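Local coordinates for protein 6-phosphofructokinase isozyme 2 (Escherichia coli, PDB 3N1C) that catalyses the ATP-dependent phosphorylation of fructose 6-phosphate to fructose 1,6-bisphosphate, the committing step of glycolysis, as a magnesium-dependent homodimeric kinase of the PfkB family, at residues A10-S15 against R90-V95; A16-Q21 against R29-V34; A111-D116 against S139-V144; N180-K185 against K217-V222; N237-V242 against S271-V276. All coordinates share one frame; numbering follows the deposited sequence.

Interaction 1 (A10-S15 against R90-V95); sequences APSLDS and RQNLHV. With F6P (6-O-phosphono-beta-D-fructofuranose), chain E.
Strands 12-15 and 91-95 run parallel, their axes 4.7 Å apart at the closest and inclined by 27°, with Leu13 N bonded to Arg90 O and Ser15 bonded through N to Asn92 O and through O to His94 N. Ser15 OG, held between its own N and carbonyl carbon (chi1 60°), also donates to Asn92 O at 2.7 Å, so that one carbonyl takes two donors from one residue. Arg90 stretches out from CG to NE past Ser12. Its NE gives to Pro11 O, 3.0 Å away in the guanidinium plane but above the plane of that carbonyl, while NH2 gives to Ala10 O at 2.8 Å. Held in this way, NH1 and NH2 both grip O2P of fructose 6-phosphate, NH1 at 2.7 Å. Asp14 OD1 accepts from Ser12 OG (2.7 Å) and from the sugar O4, which in turn accepts from Asn92 ND2 at 2.8 Å; Met108 N fixes the other end of that amide. These neighbouring segments thereby supply part of the PfkB-family sugar-phosphate site.

Interaction 2 (A16-Q21 against R29-V34); sequences ATITPQ and RCTAPV. With F6P (6-O-phosphono-beta-D-fructofuranose), chain H.
Segments 16-21 and 29-34 run roughly antiparallel, 150° apart end to end, and Ala16 and Val34 form a hydrogen-bonded pair with Ala16 N 2.7 Å from Val34 O. Farther along, side-chain hydroxyls share the work of the backbone: Thr31 N gives to Ile18 O, but Ile18 N goes to Thr31 OG1 at 3.0 Å. Thr17 places OG1 opposite its own N (chi1 -172°), from where it donates to Thr31 O at 2.7 Å, while CG2 rests 4.0 Å from Cys30 SG. A valine at Thr17 would probably leave Thr31 O without this donor and the 29-34 chain less firmly held. Strand 12-19 belongs to the lid sheet of the ribokinase-like fold, and loop 30-33 borders it; through Arg29 the sheet runs on into the second subunit. Arg29 bends at chi2 (-64°) and meets a phosphate bound in that subunit's pocket edge-on, NH2 lying 2.7 Å from O1P with two weaker bonds from NH1. Its backbone O takes Thr19 OG1 at 2.8 Å, from above the carbonyl plane.

Interaction 3 (A111-D116 against S139-V144); sequences AALNED and SLPPGV. With F6P (6-O-phosphono-beta-D-fructofuranose), chain E.
The type II turn from Pro141 to Val144, in the loop that also carries substrate-binding Ser139, packs against the chain leading into helix 115-125, with Leu113 reaching over to Pro141 and Val144. Leu113 turns CG opposite its carbonyl carbon (chi1 -55°), and its CD1 branch touches both partners, crossing Val144 at a slant with CD1 4.1 Å from CG2 and lying 4.3 Å from Pro141 CG. Farther back, Pro141 comes up against the Ala111 backbone through CB, 3.3 Å from Ala111 O. The turn is closed by Val144 N giving to Pro141 O at 3.2 Å. Gly143 sits in it with a positive phi of 96°, where any side chain would press on the carbonyl of the residue before. No direct hydrogen bond crosses the contact; instead a water accepts from Leu113 N at 2.7 Å and donates to Pro142 O. At the other end of the loop, Ser139 gives its backbone N to O1P of fructose 6-phosphate at 2.8 Å and its OG to O2P at 2.7 Å. The chemistry is thus mainly apolar with one water-bridged polar link: proline, leucine and valine carbons touch lightly across the joint, while Ser139, at the start of the loop, binds the phosphate.

Interaction 4 (N180-K185 against K217-V222); sequences NIELVK and KAKRVV
Arg220 NH1 is shared between two oxygens of Glu182, lying 2.9 Å from the backbone O and 2.9 Å from OE2, the second bond being part of a salt bridge. The backbone oxygen lies in the guanidinium plane, whereas OE2 is met on its anti side and tilted from that plane; carboxylate and guanidinium stand only 21° apart, with the side chains pointing the same way. A bend at chi2 (-82°) folds the Glu182 carboxylate back toward its partner, and Arg162 gives OE2 a second positive neighbour, which would favour a charged carboxylate. A methionine in place of Arg220 would probably deprive Glu182 O of this donor and leave OE2 with less of its balancing charge. Along the backbones, Lys219 N gives to Ile181 O at 2.7 Å and Val222 N to Val184 O at 3.0 Å. Lys219 lays its methylenes across the same carboxylate, CE being 3.4 Å from Glu182 OE1. Apolar packing extends the contact: the Leu183 and Val222 side chains cross at a slant, CD2 of Leu183 3.8 Å from CG2 of Val222, and Val184 CG2 meets Val221 CG2 at 4.0 Å. The chains run in nearly the same direction, and the helices between them make this a beta-alpha-beta crossover from the weakly bonded strand 183-184 to the parallel strand 221-224, by which the central sheet of the ribokinase-like fold runs on next to ATP-binding Lys185.

Interaction 5 (N237-V242 against S271-V276); sequences NCIQVV and SLEEMV
Neither flat group that borders the contact, the Asn237 amide or the Glu273 carboxylate, is stacked on a partner across it: Asn237 meets Leu272 through CB, and Glu273 brings OE2 no nearer than 4.1 Å to Ile239 CD1 while it pairs with Arg277. The peptide carbonyl of Asn237 lies closer, its O 3.4 Å from Leu272 CD2. Ile239 carries the middle of the contact. With CG1 set opposite the backbone N (chi1 -177°), its fully extended arm crosses Glu273 at about a right angle and puts CD1 3.5 Å from Glu273 CG. The other branch, CG2, rests on the helix side chains, 4.2 Å from Leu272 CG and 4.0 Å from Val276 CG2. Two residues on along the strand, Val241 slides past Val276 in the opposite sense, the closest methyls, Val241 CG2 and Val276 CG1, being 3.6 Å apart. Across this seam no hydrogen bond forms, so it holds by carbon packing alone. The helix start is fixed by its own polar grip, a capping box in which Glu274 N gives to Ser271 OG at 3.0 Å and Ser271 N meets Glu274 OE1 from above the carboxylate plane. The helix and strand run 27° apart, and helix 272-288, whose ATP-binding Val280 touches Val241, packs across the face of the antiparallel sheet that holds strands 221-224 and 238-241 in the ribokinase-like alpha/beta domain.

Interactions 1 and 2 share strand 12-19 in the lid sheet, their centres about 14 Å apart, and interaction 2 falls within the stretch of chain that interaction 1 brings together. Interaction 3 follows, its centre about 17 Å from that of interaction 1; it touches it directly, Ala10 against Ser139 and Pro141, and meets the same sugar phosphate. Interactions 4 and 5, later and across the chain's centre from 1 and 2, both reach the sheet of strands 221-224 and 238-241 and touch at Val222, their centres about 14 Å apart. The arrangement is consistent with a ribokinase-like fold in which lid and alpha/beta body both contribute to substrate binding, while interactions 4 and 5 lie by nucleotide-binding residues.

Interaction 1 (A10-S15 against R90-V95)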
# COMPACT_ATOMS: atom_id res chain seq x y z
N ALA A 10 -8.36 26.54 15.04
CA ALA A 10 -8.97 25.24 14.78
C ALA A 10 -8.49 24.18 15.78
O ALA A 10 -7.63 23.36 15.47
CB ALA A 10 -8.66 24.78 13.36
N PRO A 11 -9.03 24.20 17.01
CA PRO A 11 -8.61 23.19 17.98
C PRO A 11 -9.15 21.83 17.58
O PRO A 11 -9.96 21.73 16.67
CB PRO A 11 -9.30 23.64 19.28
CG PRO A 11 -9.74 25.05 19.03
CD PRO A 11 -10.02 25.13 17.57
N SER A 12 -8.69 20.78 18.25
CA SER A 12 -9.17 19.44 17.97
C SER A 12 -9.22 18.64 19.26
O SER A 12 -8.32 18.75 20.10
CB SER A 12 -8.26 18.73 16.97
OG SER A 12 -8.57 17.35 16.89
N LEU A 13 -10.28 17.86 19.42
CA LEU A 13 -10.29 16.80 20.41
C LEU A 13 -9.73 15.56 19.72
O LEU A 13 -10.41 14.96 18.88
CB LEU A 13 -11.72 16.53 20.90
CG LEU A 13 -11.89 15.35 21.86
CD1 LEU A 13 -11.22 15.63 23.20
CD2 LEU A 13 -13.38 15.04 22.05
N ASP A 14 -8.50 15.20 20.04
CA ASP A 14 -7.82 14.09 19.38
C ASP A 14 -8.23 12.75 19.99
O ASP A 14 -7.96 12.48 21.15
CB ASP A 14 -6.30 14.24 19.50
CG ASP A 14 -5.72 15.30 18.59
OD1 ASP A 14 -6.47 15.90 17.78
OD2 ASP A 14 -4.50 15.54 18.68
N SER A 15 -8.86 11.89 19.19
CA SER A 15 -9.16 10.53 19.64
C SER A 15 -8.12 9.58 19.08
O SER A 15 -7.65 9.75 17.95
CB SER A 15 -10.57 10.12 19.21
OG SER A 15 -10.69 10.15 17.80
N ARG A 90 -14.02 19.91 16.45
CA ARG A 90 -13.74 18.73 15.63
C ARG A 90 -13.07 17.62 16.45
O ARG A 90 -12.39 17.88 17.45
CB ARG A 90 -12.85 19.09 14.45
CG ARG A 90 -11.43 19.44 14.86
CD ARG A 90 -10.53 19.67 13.67
NE ARG A 90 -9.34 20.43 14.03
CZ ARG A 90 -8.24 20.51 13.29
NH1 ARG A 90 -8.17 19.87 12.13
NH2 ARG A 90 -7.20 21.23 13.71
N GLN A 91 -13.25 16.39 15.99
CA GLN A 91 -12.64 15.23 16.61
C GLN A 91 -11.86 14.46 15.57
O GLN A 91 -12.43 13.84 14.67
CB GLN A 91 -13.71 14.34 17.26
CG GLN A 91 -13.17 13.04 17.87
CD GLN A 91 -14.21 12.31 18.73
OE1 GLN A 91 -14.98 12.94 19.46
NE2 GLN A 91 -14.20 10.99 18.66
N ASN A 92 -10.53 14.51 15.68
CA ASN A 92 -9.66 13.80 14.75
C ASN A 92 -9.39 12.39 15.23
O ASN A 92 -9.50 12.09 16.42
CB ASN A 92 -8.37 14.59 14.53
CG ASN A 92 -8.61 15.90 13.80
OD1 ASN A 92 -9.65 16.09 13.18
ND2 ASN A 92 -7.64 16.82 13.87
N LEU A 93 -9.04 11.50 14.30
CA LEU A 93 -8.83 10.10 14.66
C LEU A 93 -7.41 9.65 14.38
O LEU A 93 -6.92 9.77 13.26
CB LEU A 93 -9.82 9.19 13.94
CG LEU A 93 -9.70 7.71 14.30
CD1 LEU A 93 -9.93 7.50 15.79
CD2 LEU A 93 -10.65 6.86 13.48
N HIS A 94 -6.76 9.13 15.42
CA HIS A 94 -5.42 8.55 15.29
C HIS A 94 -5.54 7.05 15.42
O HIS A 94 -6.04 6.55 16.43
CB HIS A 94 -4.50 9.10 16.38
CG HIS A 94 -3.18 8.41 16.46
ND1 HIS A 94 -2.03 8.96 15.94
CD2 HIS A 94 -2.83 7.21 16.97
CE1 HIS A 94 -1.02 8.13 16.14
NE2 HIS A 94 -1.47 7.06 16.76
N VAL A 95 -5.08 6.31 14.42
CA VAL A 95 -5.19 4.86 14.45
C VAL A 95 -3.84 4.15 14.43
O VAL A 95 -3.04 4.34 13.51
CB VAL A 95 -6.04 4.34 13.27
CG1 VAL A 95 -6.28 2.85 13.40
CG2 VAL A 95 -7.37 5.10 13.20
O1 F6P E . 0.12 18.94 14.95
C1 F6P E . -0.61 17.96 15.61
C2 F6P E . -2.03 18.52 15.93
O2 F6P E . -2.36 19.92 15.76
C3 F6P E . -3.14 17.56 16.39
O3 F6P E . -3.32 17.39 17.76
C4 F6P E . -4.25 17.49 15.41
O4 F6P E . -5.38 16.67 15.50
C5 F6P E . -3.67 18.00 14.11
O5 F6P E . -2.29 18.38 14.46
C6 F6P E . -4.45 19.18 13.53
O6 F6P E . -3.88 19.52 12.29
P F6P E . -4.26 20.92 11.50
O1P F6P E . -3.94 22.24 12.43
O2P F6P E . -5.86 20.95 11.11
O3P F6P E . -3.45 21.01 10.29
O HOH W 1 -12.44 22.66 15.97

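Interaction 2 (A16-Q21 against R29-V34)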
# COMPACT_ATOMS: atom_id res chain seq x y z
N ALA A 16 -7.73 8.58 19.88
CA ALA A 16 -6.75 7.59 19.46
C ALA A 16 -7.26 6.18 19.74
O ALA A 16 -7.86 5.93 20.79
CB ALA A 16 -5.43 7.82 20.17
N THR A 17 -7.03 5.26 18.80
CA THR A 17 -7.51 3.90 18.94
C THR A 17 -6.50 2.89 18.39
O THR A 17 -5.58 3.26 17.66
CB THR A 17 -8.86 3.68 18.23
OG1 THR A 17 -9.37 2.38 18.55
CG2 THR A 17 -8.70 3.79 16.72
N ILE A 18 -6.70 1.63 18.73
CA ILE A 18 -5.81 0.57 18.28
C ILE A 18 -6.60 -0.50 17.55
O ILE A 18 -7.70 -0.87 17.97
CB ILE A 18 -5.07 -0.09 19.46
CG1 ILE A 18 -4.47 0.97 20.38
CG2 ILE A 18 -4.00 -1.05 18.96
CD1 ILE A 18 -4.02 0.43 21.72
N THR A 19 -6.05 -0.99 16.45
CA THR A 19 -6.68 -2.05 15.68
C THR A 19 -5.58 -2.96 15.14
O THR A 19 -4.49 -2.48 14.80
CB THR A 19 -7.53 -1.46 14.55
OG1 THR A 19 -8.37 -2.48 13.99
CG2 THR A 19 -6.66 -0.86 13.47
N PRO A 20 -5.83 -4.28 15.10
CA PRO A 20 -4.77 -5.22 14.69
C PRO A 20 -4.32 -5.06 13.23
O PRO A 20 -3.13 -5.10 12.96
CB PRO A 20 -5.43 -6.59 14.91
CG PRO A 20 -6.91 -6.30 14.91
CD PRO A 20 -7.01 -4.98 15.61
N GLN A 21 -5.27 -4.89 12.31
CA GLN A 21 -4.95 -4.88 10.88
C GLN A 21 -5.53 -3.65 10.19
O GLN A 21 -6.51 -3.07 10.67
CB GLN A 21 -5.51 -6.13 10.21
CG GLN A 21 -5.29 -7.43 10.98
CD GLN A 21 -3.95 -8.07 10.68
OE1 GLN A 21 -3.41 -8.83 11.48
NE2 GLN A 21 -3.39 -7.75 9.51
N ARG A 29 -11.88 -3.72 13.65
CA ARG A 29 -12.25 -3.66 15.06
C ARG A 29 -11.29 -2.78 15.85
O ARG A 29 -10.12 -3.14 16.03
CB ARG A 29 -12.25 -5.07 15.66
CG ARG A 29 -13.27 -5.99 15.02
CD ARG A 29 -14.67 -5.48 15.28
NE ARG A 29 -15.66 -6.22 14.52
CZ ARG A 29 -16.95 -5.92 14.50
NH1 ARG A 29 -17.41 -4.91 15.22
NH2 ARG A 29 -17.79 -6.64 13.77
N CYS A 30 -11.79 -1.64 16.32
CA CYS A 30 -10.96 -0.70 17.06
C CYS A 30 -11.32 -0.66 18.53
O CYS A 30 -12.46 -0.95 18.91
CB CYS A 30 -11.07 0.71 16.48
SG CYS A 30 -10.56 0.85 14.75
N THR A 31 -10.35 -0.29 19.36
CA THR A 31 -10.57 -0.21 20.80
C THR A 31 -11.27 1.10 21.17
O THR A 31 -11.26 2.06 20.39
CB THR A 31 -9.23 -0.29 21.56
OG1 THR A 31 -8.32 0.67 21.01
CG2 THR A 31 -8.64 -1.68 21.43
N ALA A 32 -11.88 1.12 22.35
CA ALA A 32 -12.51 2.34 22.85
C ALA A 32 -11.50 3.47 22.84
O ALA A 32 -10.45 3.38 23.46
CB ALA A 32 -13.05 2.12 24.25
N PRO A 33 -11.83 4.56 22.13
CA PRO A 33 -10.89 5.67 21.91
C PRO A 33 -10.33 6.25 23.21
O PRO A 33 -11.04 6.32 24.22
CB PRO A 33 -11.75 6.72 21.20
CG PRO A 33 -13.16 6.34 21.55
CD PRO A 33 -13.13 4.85 21.52
N VAL A 34 -9.07 6.65 23.17
CA VAL A 34 -8.46 7.45 24.22
C VAL A 34 -8.36 8.87 23.66
O VAL A 34 -8.30 9.05 22.45
CB VAL A 34 -7.06 6.93 24.59
CG1 VAL A 34 -6.29 7.99 25.37
CG2 VAL A 34 -7.17 5.65 25.40
O1 F6P H . -22.92 -3.00 8.64
C1 F6P H . -22.77 -1.62 8.57
C2 F6P H . -23.07 -1.00 9.97
O2 F6P H . -23.83 -1.70 10.98
C3 F6P H . -22.51 0.39 10.29
O3 F6P H . -23.32 1.50 10.05
C4 F6P H . -21.53 0.36 11.39
O4 F6P H . -20.81 1.47 11.87
C5 F6P H . -21.06 -1.07 11.46
O5 F6P H . -21.88 -1.77 10.45
C6 F6P H . -21.25 -1.66 12.86
O6 F6P H . -20.59 -2.90 12.91
P F6P H . -20.93 -4.04 14.06
O1P F6P H . -20.16 -5.44 13.66
O2P F6P H . -22.55 -4.31 14.11
O3P F6P H . -20.47 -3.60 15.39
O HOH W 2 -8.06 2.98 22.63

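Interaction 3 (A111-D116 against S139-V144)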
# COMPACT_ATOMS: atom_id res chain seq x y z
N ALA A 111 -13.85 23.26 13.33
CA ALA A 111 -15.21 23.78 13.48
C ALA A 111 -15.27 25.24 13.02
O ALA A 111 -14.30 25.98 13.18
CB ALA A 111 -15.66 23.67 14.92
N ALA A 112 -16.40 25.64 12.46
CA ALA A 112 -16.56 27.01 11.98
C ALA A 112 -16.64 28.00 13.14
O ALA A 112 -16.98 27.63 14.26
CB ALA A 112 -17.80 27.13 11.10
N LEU A 113 -16.33 29.26 12.85
CA LEU A 113 -16.51 30.34 13.81
C LEU A 113 -17.42 31.40 13.20
O LEU A 113 -17.31 31.69 12.01
CB LEU A 113 -15.16 30.98 14.15
CG LEU A 113 -14.06 30.07 14.67
CD1 LEU A 113 -12.76 30.86 14.82
CD2 LEU A 113 -14.46 29.43 15.99
N ASN A 114 -18.31 31.98 14.01
CA ASN A 114 -19.13 33.09 13.54
C ASN A 114 -18.48 34.44 13.83
O ASN A 114 -17.36 34.50 14.33
CB ASN A 114 -20.56 33.01 14.11
CG ASN A 114 -20.64 33.42 15.57
OD1 ASN A 114 -21.71 33.40 16.17
ND2 ASN A 114 -19.51 33.78 16.15
N GLU A 115 -19.17 35.53 13.50
CA GLU A 115 -18.60 36.86 13.66
C GLU A 115 -18.26 37.14 15.12
O GLU A 115 -17.18 37.64 15.43
CB GLU A 115 -19.56 37.93 13.14
CG GLU A 115 -19.94 37.80 11.67
CD GLU A 115 -18.83 38.24 10.73
OE1 GLU A 115 -19.15 38.66 9.60
OE2 GLU A 115 -17.64 38.17 11.12
N ASP A 116 -19.20 36.81 16.01
CA ASP A 116 -19.06 37.15 17.42
C ASP A 116 -17.92 36.38 18.06
O ASP A 116 -17.14 36.93 18.84
CB ASP A 116 -20.36 36.85 18.17
CG ASP A 116 -20.31 37.32 19.62
OD1 ASP A 116 -20.12 38.53 19.84
OD2 ASP A 116 -20.48 36.48 20.53
N SER A 139 -4.15 24.86 11.47
CA SER A 139 -4.93 25.19 10.27
C SER A 139 -5.97 26.28 10.54
O SER A 139 -6.29 26.57 11.70
CB SER A 139 -5.63 23.95 9.72
OG SER A 139 -6.61 23.47 10.63
N LEU A 140 -6.48 26.87 9.47
CA LEU A 140 -7.58 27.83 9.55
C LEU A 140 -8.92 27.11 9.37
O LEU A 140 -9.07 26.29 8.47
CB LEU A 140 -7.45 28.91 8.48
CG LEU A 140 -6.52 30.10 8.72
CD1 LEU A 140 -6.53 31.01 7.51
CD2 LEU A 140 -6.94 30.86 9.97
N PRO A 141 -9.90 27.43 10.21
CA PRO A 141 -11.23 26.85 10.04
C PRO A 141 -11.84 27.34 8.73
O PRO A 141 -11.55 28.46 8.32
CB PRO A 141 -12.03 27.43 11.21
CG PRO A 141 -11.00 27.88 12.20
CD PRO A 141 -9.83 28.32 11.38
N PRO A 142 -12.66 26.51 8.08
CA PRO A 142 -13.42 27.01 6.93
C PRO A 142 -14.25 28.19 7.40
O PRO A 142 -14.74 28.17 8.53
CB PRO A 142 -14.35 25.84 6.58
CG PRO A 142 -13.66 24.63 7.13
CD PRO A 142 -12.96 25.09 8.37
N GLY A 143 -14.39 29.22 6.56
CA GLY A 143 -15.15 30.40 6.93
C GLY A 143 -14.31 31.54 7.48
O GLY A 143 -14.76 32.68 7.53
N VAL A 144 -13.08 31.24 7.89
CA VAL A 144 -12.16 32.26 8.36
C VAL A 144 -11.16 32.62 7.26
O VAL A 144 -10.20 31.89 7.02
CB VAL A 144 -11.40 31.80 9.62
CG1 VAL A 144 -10.30 32.79 9.97
CG2 VAL A 144 -12.36 31.60 10.78
O1 F6P E . 0.12 18.94 14.95
C1 F6P E . -0.61 17.96 15.61
C2 F6P E . -2.03 18.52 15.93
O2 F6P E . -2.36 19.92 15.76
C3 F6P E . -3.14 17.56 16.39
O3 F6P E . -3.32 17.39 17.76
C4 F6P E . -4.25 17.49 15.41
O4 F6P E . -5.38 16.67 15.50
C5 F6P E . -3.67 18.00 14.11
O5 F6P E . -2.29 18.38 14.46
C6 F6P E . -4.45 19.18 13.53
O6 F6P E . -3.88 19.52 12.29
P F6P E . -4.26 20.92 11.50
O1P F6P E . -3.94 22.24 12.43
O2P F6P E . -5.86 20.95 11.11
O3P F6P E . -3.45 21.01 10.29
O HOH W 3 -15.58 29.71 10.33

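Interaction 4 (N180-K185 against K217-V222)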
# COMPACT_ATOMS: atom_id res chain seq x y z
N ASN A 180 7.69 41.19 9.50
CA ASN A 180 8.11 41.27 10.89
C ASN A 180 7.65 40.09 11.74
O ASN A 180 7.47 40.23 12.95
CB ASN A 180 7.64 42.59 11.50
CG ASN A 180 8.33 43.78 10.89
OD1 ASN A 180 9.56 43.84 10.84
ND2 ASN A 180 7.55 44.75 10.42
N ILE A 181 7.47 38.93 11.12
CA ILE A 181 7.14 37.73 11.88
C ILE A 181 8.39 37.30 12.64
O ILE A 181 9.47 37.17 12.06
CB ILE A 181 6.64 36.59 10.98
CG1 ILE A 181 5.53 37.11 10.07
CG2 ILE A 181 6.14 35.41 11.81
CD1 ILE A 181 4.33 37.66 10.83
N GLU A 182 8.25 37.11 13.95
CA GLU A 182 9.38 36.81 14.81
C GLU A 182 10.08 35.51 14.41
O GLU A 182 11.31 35.42 14.44
CB GLU A 182 8.94 36.72 16.27
CG GLU A 182 8.53 38.05 16.88
CD GLU A 182 9.72 38.87 17.36
OE1 GLU A 182 9.57 40.10 17.54
OE2 GLU A 182 10.81 38.29 17.56
N LEU A 183 9.30 34.51 14.03
CA LEU A 183 9.84 33.18 13.75
C LEU A 183 8.86 32.44 12.85
O LEU A 183 7.66 32.49 13.07
CB LEU A 183 9.97 32.41 15.06
CG LEU A 183 11.04 31.32 15.28
CD1 LEU A 183 10.51 30.27 16.25
CD2 LEU A 183 11.49 30.67 13.99
N VAL A 184 9.38 31.77 11.83
CA VAL A 184 8.59 30.79 11.09
C VAL A 184 9.39 29.50 10.94
O VAL A 184 10.62 29.51 10.97
CB VAL A 184 8.14 31.30 9.71
CG1 VAL A 184 7.23 32.51 9.88
CG2 VAL A 184 9.34 31.63 8.84
N LYS A 185 8.68 28.38 10.80
CA LYS A 185 9.33 27.07 10.75
C LYS A 185 8.81 26.23 9.58
O LYS A 185 8.10 25.25 9.79
CB LYS A 185 9.14 26.31 12.07
CG LYS A 185 10.00 25.05 12.20
CD LYS A 185 9.48 24.09 13.28
CE LYS A 185 8.06 23.59 12.96
NZ LYS A 185 8.00 22.93 11.63
N LYS A 217 10.51 39.96 5.94
CA LYS A 217 9.24 39.25 6.13
C LYS A 217 9.23 38.45 7.43
O LYS A 217 8.20 38.34 8.10
CB LYS A 217 8.93 38.37 4.92
CG LYS A 217 8.53 39.16 3.68
CD LYS A 217 8.40 38.28 2.45
CE LYS A 217 7.99 39.11 1.23
NZ LYS A 217 7.98 38.32 -0.03
N ALA A 218 10.39 37.89 7.79
CA ALA A 218 10.54 37.23 9.08
C ALA A 218 11.90 37.57 9.69
O ALA A 218 12.89 37.76 8.97
CB ALA A 218 10.40 35.72 8.93
N LYS A 219 11.94 37.66 11.01
CA LYS A 219 13.17 37.95 11.73
C LYS A 219 14.05 36.71 11.81
O LYS A 219 15.28 36.79 11.78
CB LYS A 219 12.86 38.45 13.14
CG LYS A 219 11.98 39.70 13.18
CD LYS A 219 11.87 40.22 14.61
CE LYS A 219 10.89 41.38 14.70
NZ LYS A 219 11.21 42.45 13.71
N ARG A 220 13.41 35.55 11.91
CA ARG A 220 14.11 34.28 11.98
C ARG A 220 13.38 33.24 11.15
O ARG A 220 12.15 33.18 11.16
CB ARG A 220 14.17 33.79 13.42
CG ARG A 220 14.85 34.76 14.36
CD ARG A 220 14.51 34.44 15.81
NE ARG A 220 14.93 35.53 16.68
CZ ARG A 220 14.19 36.62 16.91
NH1 ARG A 220 13.00 36.75 16.34
NH2 ARG A 220 14.65 37.57 17.71
N VAL A 221 14.14 32.41 10.44
CA VAL A 221 13.57 31.28 9.73
C VAL A 221 14.29 30.01 10.15
O VAL A 221 15.50 29.89 9.99
CB VAL A 221 13.71 31.44 8.20
CG1 VAL A 221 13.20 30.20 7.49
CG2 VAL A 221 12.99 32.69 7.71
N VAL A 222 13.54 29.06 10.72
CA VAL A 222 14.13 27.77 11.07
C VAL A 222 13.51 26.70 10.19
O VAL A 222 12.31 26.42 10.29
CB VAL A 222 13.91 27.41 12.56
CG1 VAL A 222 14.47 26.02 12.86
CG2 VAL A 222 14.56 28.45 13.45

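Interaction 5 (N237-V242 against S271-V276)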
# COMPACT_ATOMS: atom_id res chain seq x y z
N ASN A 237 23.38 35.48 11.67
CA ASN A 237 24.00 34.17 11.71
C ASN A 237 23.19 33.05 11.06
O ASN A 237 22.00 33.20 10.77
CB ASN A 237 24.31 33.78 13.16
CG ASN A 237 25.31 34.71 13.82
OD1 ASN A 237 24.96 35.46 14.73
ND2 ASN A 237 26.55 34.67 13.35
N CYS A 238 23.86 31.92 10.86
CA CYS A 238 23.22 30.72 10.37
C CYS A 238 23.77 29.55 11.16
O CYS A 238 24.98 29.50 11.45
CB CYS A 238 23.52 30.52 8.88
SG CYS A 238 23.12 28.87 8.25
N ILE A 239 22.90 28.63 11.55
CA ILE A 239 23.34 27.39 12.18
C ILE A 239 22.48 26.21 11.78
O ILE A 239 21.24 26.30 11.72
CB ILE A 239 23.37 27.50 13.72
CG1 ILE A 239 23.91 26.20 14.32
CG2 ILE A 239 21.98 27.78 14.26
CD1 ILE A 239 23.97 26.19 15.83
N GLN A 240 23.13 25.09 11.49
CA GLN A 240 22.42 23.83 11.27
C GLN A 240 22.76 22.86 12.39
O GLN A 240 23.93 22.69 12.74
CB GLN A 240 22.75 23.22 9.91
CG GLN A 240 21.94 21.95 9.63
CD GLN A 240 22.20 21.35 8.26
OE1 GLN A 240 22.78 22.00 7.39
NE2 GLN A 240 21.76 20.11 8.06
N VAL A 241 21.73 22.23 12.93
CA VAL A 241 21.88 21.30 14.04
C VAL A 241 21.27 19.97 13.67
O VAL A 241 20.12 19.91 13.23
CB VAL A 241 21.15 21.83 15.29
CG1 VAL A 241 21.33 20.86 16.45
CG2 VAL A 241 21.63 23.23 15.65
N VAL A 242 22.04 18.90 13.83
CA VAL A 242 21.56 17.53 13.63
C VAL A 242 21.41 16.90 15.01
O VAL A 242 22.27 17.06 15.87
CB VAL A 242 22.53 16.71 12.76
CG1 VAL A 242 23.86 16.50 13.47
CG2 VAL A 242 21.91 15.37 12.35
N SER A 271 20.24 32.98 22.12
CA SER A 271 20.98 33.13 20.88
C SER A 271 20.31 32.26 19.82
O SER A 271 19.58 31.32 20.15
CB SER A 271 22.43 32.69 21.05
OG SER A 271 22.50 31.32 21.39
N LEU A 272 20.56 32.56 18.56
CA LEU A 272 20.07 31.70 17.49
C LEU A 272 20.53 30.26 17.72
O LEU A 272 19.77 29.31 17.56
CB LEU A 272 20.57 32.20 16.14
CG LEU A 272 20.05 31.41 14.93
CD1 LEU A 272 18.54 31.43 14.92
CD2 LEU A 272 20.62 31.97 13.65
N GLU A 273 21.78 30.11 18.13
CA GLU A 273 22.38 28.80 18.33
C GLU A 273 21.65 28.02 19.41
O GLU A 273 21.36 26.84 19.24
CB GLU A 273 23.85 28.94 18.72
CG GLU A 273 24.55 27.63 19.01
CD GLU A 273 26.03 27.83 19.29
OE1 GLU A 273 26.35 28.59 20.22
OE2 GLU A 273 26.87 27.22 18.59
N GLU A 274 21.36 28.68 20.52
CA GLU A 274 20.60 28.09 21.62
C GLU A 274 19.18 27.74 21.18
O GLU A 274 18.67 26.67 21.51
CB GLU A 274 20.54 29.05 22.81
CG GLU A 274 21.86 29.20 23.55
CD GLU A 274 21.91 30.42 24.45
OE1 GLU A 274 20.93 31.21 24.44
OE2 GLU A 274 22.92 30.59 25.17
N MET A 275 18.54 28.65 20.45
CA MET A 275 17.16 28.44 20.01
C MET A 275 17.00 27.24 19.08
O MET A 275 16.10 26.42 19.26
CB MET A 275 16.63 29.71 19.34
CG MET A 275 15.17 29.60 18.93
SD MET A 275 14.63 30.99 17.91
CE MET A 275 15.20 30.46 16.31
N VAL A 276 17.87 27.13 18.09
CA VAL A 276 17.80 26.01 17.16
C VAL A 276 18.18 24.67 17.82
O VAL A 276 17.52 23.66 17.58
CB VAL A 276 18.65 26.27 15.92
CG1 VAL A 276 18.62 25.06 14.98
CG2 VAL A 276 18.14 27.52 15.21